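Local atomic coordinates of carboxylesterase (Uncultured bacterium, PDB entry 5GMX), a protein that hydrolyses carboxylic esters as a family VIII carboxylesterase of beta-lactamase-like fold, and also acts on oxyimino cephalosporins. Residues Leu84-Ile90 / Val172-Thr177. Sequence-based numbering, arbitrary orientation.
Sequences LADEGLI and VARRVT
V176 sets its isopropyl group among L84, L89 and I90, and these apolar contacts carry the meeting of the two segments. Its CG2 branch lies 3.8 Å from I90 CG1 and 3.9 Å from L89 CB, while CG1 rests against the carbonyl oxygen L89 O. A beta-branched valine suits this place because its two methyls, branching at CB, both close on I90 CG1 while one meets L89 O and the other L89 CB. I90 comes in at about a right angle to V176; with CG1 anti to its own carbonyl carbon (chi1 -59°), its extended arm carries CD1 on to V172 CG1, 4.0 Å away. L84 divides its fork: CD1 sits 3.7 Å from A173 CB, where a small alanine lets the leucine come close to the helix backbone, and CD2 meets T177 CG2 at 3.8 Å.

Here the C-terminal end of helix 72-86, with the turn after it, meets that of helix 165-175 and the residues following, well away from the ligand pocket. Helix 72-86 begins just after S71 of that pocket, apparently the SxxK serine of beta-lactamase-like enzymes. Helix 183-192 lies against L84, A173 and T177.

Backbone bonds shape the turn that brings L89 and I90 round to the second segment. G88 takes a positive phi (91°), closing a Schellman motif in which L89 N bonds to L84 O and G88 N to A85 O; glycine fits because a side chain would press on the preceding carbonyl.

Among the polar groups, T177 lies with its OG1 2.9 Å from A173 O of the helix just before it, and gives its methyl to L84.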
loop_
_atom_site.group_PDB
_atom_site.type_symbol
_atom_site.label_atom_id
_atom_site.label_comp_id
_atom_site.label_asym_id
_atom_site.label_seq_id
_atom_site.Cartn_x
_atom_site.Cartn_y
_atom_site.Cartn_z
ATOM N N LEU A 84 -2.226 -15.423 -3.670
ATOM C CA LEU A 84 -3.082 -16.539 -3.299
ATOM C C LEU A 84 -4.012 -16.877 -4.452
ATOM O O LEU A 84 -4.369 -18.041 -4.631
ATOM C CB LEU A 84 -3.891 -16.228 -2.032
ATOM C CG LEU A 84 -3.067 -16.143 -0.740
ATOM C CD1 LEU A 84 -3.938 -15.661 0.407
ATOM C CD2 LEU A 84 -2.430 -17.488 -0.408
ATOM N N ALA A 85 -4.380 -15.874 -5.255
ATOM C CA ALA A 85 -5.258 -16.172 -6.372
ATOM C C ALA A 85 -4.454 -16.949 -7.404
ATOM O O ALA A 85 -4.968 -17.868 -8.048
ATOM C CB ALA A 85 -5.842 -14.905 -6.968
ATOM N N ASP A 86 -3.165 -16.614 -7.501
ATOM C CA ASP A 86 -2.299 -17.213 -8.510
ATOM C C ASP A 86 -2.045 -18.676 -8.174
ATOM O O ASP A 86 -1.844 -19.488 -9.067
ATOM C CB ASP A 86 -0.971 -16.449 -8.610
ATOM C CG ASP A 86 -0.127 -16.883 -9.808
ATOM O OD1 ASP A 86 -0.655 -16.876 -10.945
ATOM O OD2 ASP A 86 1.060 -17.239 -9.608
ATOM N N GLU A 87 -2.076 -19.007 -6.885
ATOM C CA GLU A 87 -1.918 -20.392 -6.435
ATOM C C GLU A 87 -3.215 -21.200 -6.554
ATOM O O GLU A 87 -3.223 -22.399 -6.301
ATOM C CB GLU A 87 -1.455 -20.444 -4.977
ATOM C CG GLU A 87 -0.105 -19.815 -4.699
ATOM C CD GLU A 87 0.185 -19.732 -3.203
ATOM O OE1 GLU A 87 -0.627 -20.256 -2.407
ATOM O OE2 GLU A 87 1.215 -19.135 -2.820
ATOM N N GLY A 88 -4.313 -20.540 -6.908
ATOM C CA GLY A 88 -5.582 -21.224 -7.101
ATOM C C GLY A 88 -6.463 -21.311 -5.862
ATOM O O GLY A 88 -7.468 -22.020 -5.861
ATOM N N LEU A 89 -6.107 -20.582 -4.810
ATOM C CA LEU A 89 -6.890 -20.614 -3.577
ATOM C C LEU A 89 -8.038 -19.598 -3.608
ATOM O O LEU A 89 -9.026 -19.750 -2.897
ATOM C CB LEU A 89 -5.994 -20.357 -2.365
ATOM C CG LEU A 89 -4.989 -21.467 -2.074
ATOM C CD1 LEU A 89 -4.037 -21.044 -0.977
ATOM C CD2 LEU A 89 -5.723 -22.735 -1.683
ATOM N N ILE A 90 -7.906 -18.571 -4.443
ATOM C CA ILE A 90 -8.937 -17.541 -4.561
ATOM C C ILE A 90 -9.349 -17.328 -6.009
ATOM O O ILE A 90 -8.497 -17.190 -6.881
ATOM C CB ILE A 90 -8.453 -16.201 -3.995
ATOM C CG1 ILE A 90 -8.064 -16.367 -2.527
ATOM C CG2 ILE A 90 -9.523 -15.120 -4.191
ATOM C CD1 ILE A 90 -7.481 -15.112 -1.885
ATOM N N VAL A 172 -10.147 -12.381 3.807
ATOM C CA VAL A 172 -10.295 -13.366 2.732
ATOM C C VAL A 172 -9.025 -14.226 2.612
ATOM O O VAL A 172 -9.080 -15.490 2.580
ATOM C CB VAL A 172 -10.596 -12.691 1.388
ATOM C CG1 VAL A 172 -10.558 -13.708 0.252
ATOM C CG2 VAL A 172 -11.953 -12.013 1.449
ATOM N N ALA A 173 -7.886 -13.529 2.606
ATOM C CA ALA A 173 -6.585 -14.197 2.545
ATOM C C ALA A 173 -6.390 -15.228 3.658
ATOM O O ALA A 173 -5.886 -16.323 3.408
ATOM C CB ALA A 173 -5.464 -13.161 2.597
ATOM N N ARG A 174 -6.790 -14.867 4.874
ATOM C CA ARG A 174 -6.641 -15.733 6.032
ATOM C C ARG A 174 -7.577 -16.918 5.935
ATOM O O ARG A 174 -7.213 -18.023 6.329
ATOM C CB ARG A 174 -6.912 -14.968 7.333
ATOM C CG ARG A 174 -5.886 -13.913 7.684
ATOM C CD ARG A 174 -6.164 -13.296 9.053
ATOM N NE ARG A 174 -6.002 -14.248 10.151
ATOM C CZ ARG A 174 -6.996 -14.689 10.920
ATOM N NH1 ARG A 174 -8.235 -14.263 10.718
ATOM N NH2 ARG A 174 -6.752 -15.556 11.900
ATOM N N ARG A 175 -8.785 -16.690 5.422
ATOM C CA ARG A 175 -9.763 -17.772 5.341
ATOM C C ARG A 175 -9.342 -18.852 4.359
ATOM O O ARG A 175 -9.544 -20.039 4.636
ATOM C CB ARG A 175 -11.152 -17.263 4.942
ATOM C CG ARG A 175 -11.834 -16.376 5.965
ATOM C CD ARG A 175 -12.227 -17.125 7.218
ATOM N NE ARG A 175 -12.797 -16.212 8.209
ATOM C CZ ARG A 175 -14.008 -16.344 8.740
ATOM N NH1 ARG A 175 -14.783 -17.368 8.391
ATOM N NH2 ARG A 175 -14.437 -15.462 9.633
ATOM N N VAL A 176 -8.753 -18.474 3.222
ATOM C CA VAL A 176 -8.371 -19.531 2.275
ATOM C C VAL A 176 -7.056 -20.216 2.649
ATOM O O VAL A 176 -6.642 -21.175 1.990
ATOM C CB VAL A 176 -8.254 -19.017 0.824
ATOM C CG1 VAL A 176 -9.553 -18.340 0.403
ATOM C CG2 VAL A 176 -7.063 -18.085 0.661
ATOM N N THR A 177 -6.388 -19.715 3.684
ATOM C CA THR A 177 -5.210 -20.396 4.218
ATOM C C THR A 177 -5.502 -20.947 5.626
ATOM O O THR A 177 -4.597 -21.128 6.437
ATOM C CB THR A 177 -3.973 -19.466 4.259
ATOM O OG1 THR A 177 -4.299 -18.263 4.963
ATOM C CG2 THR A 177 -3.519 -19.111 2.843
#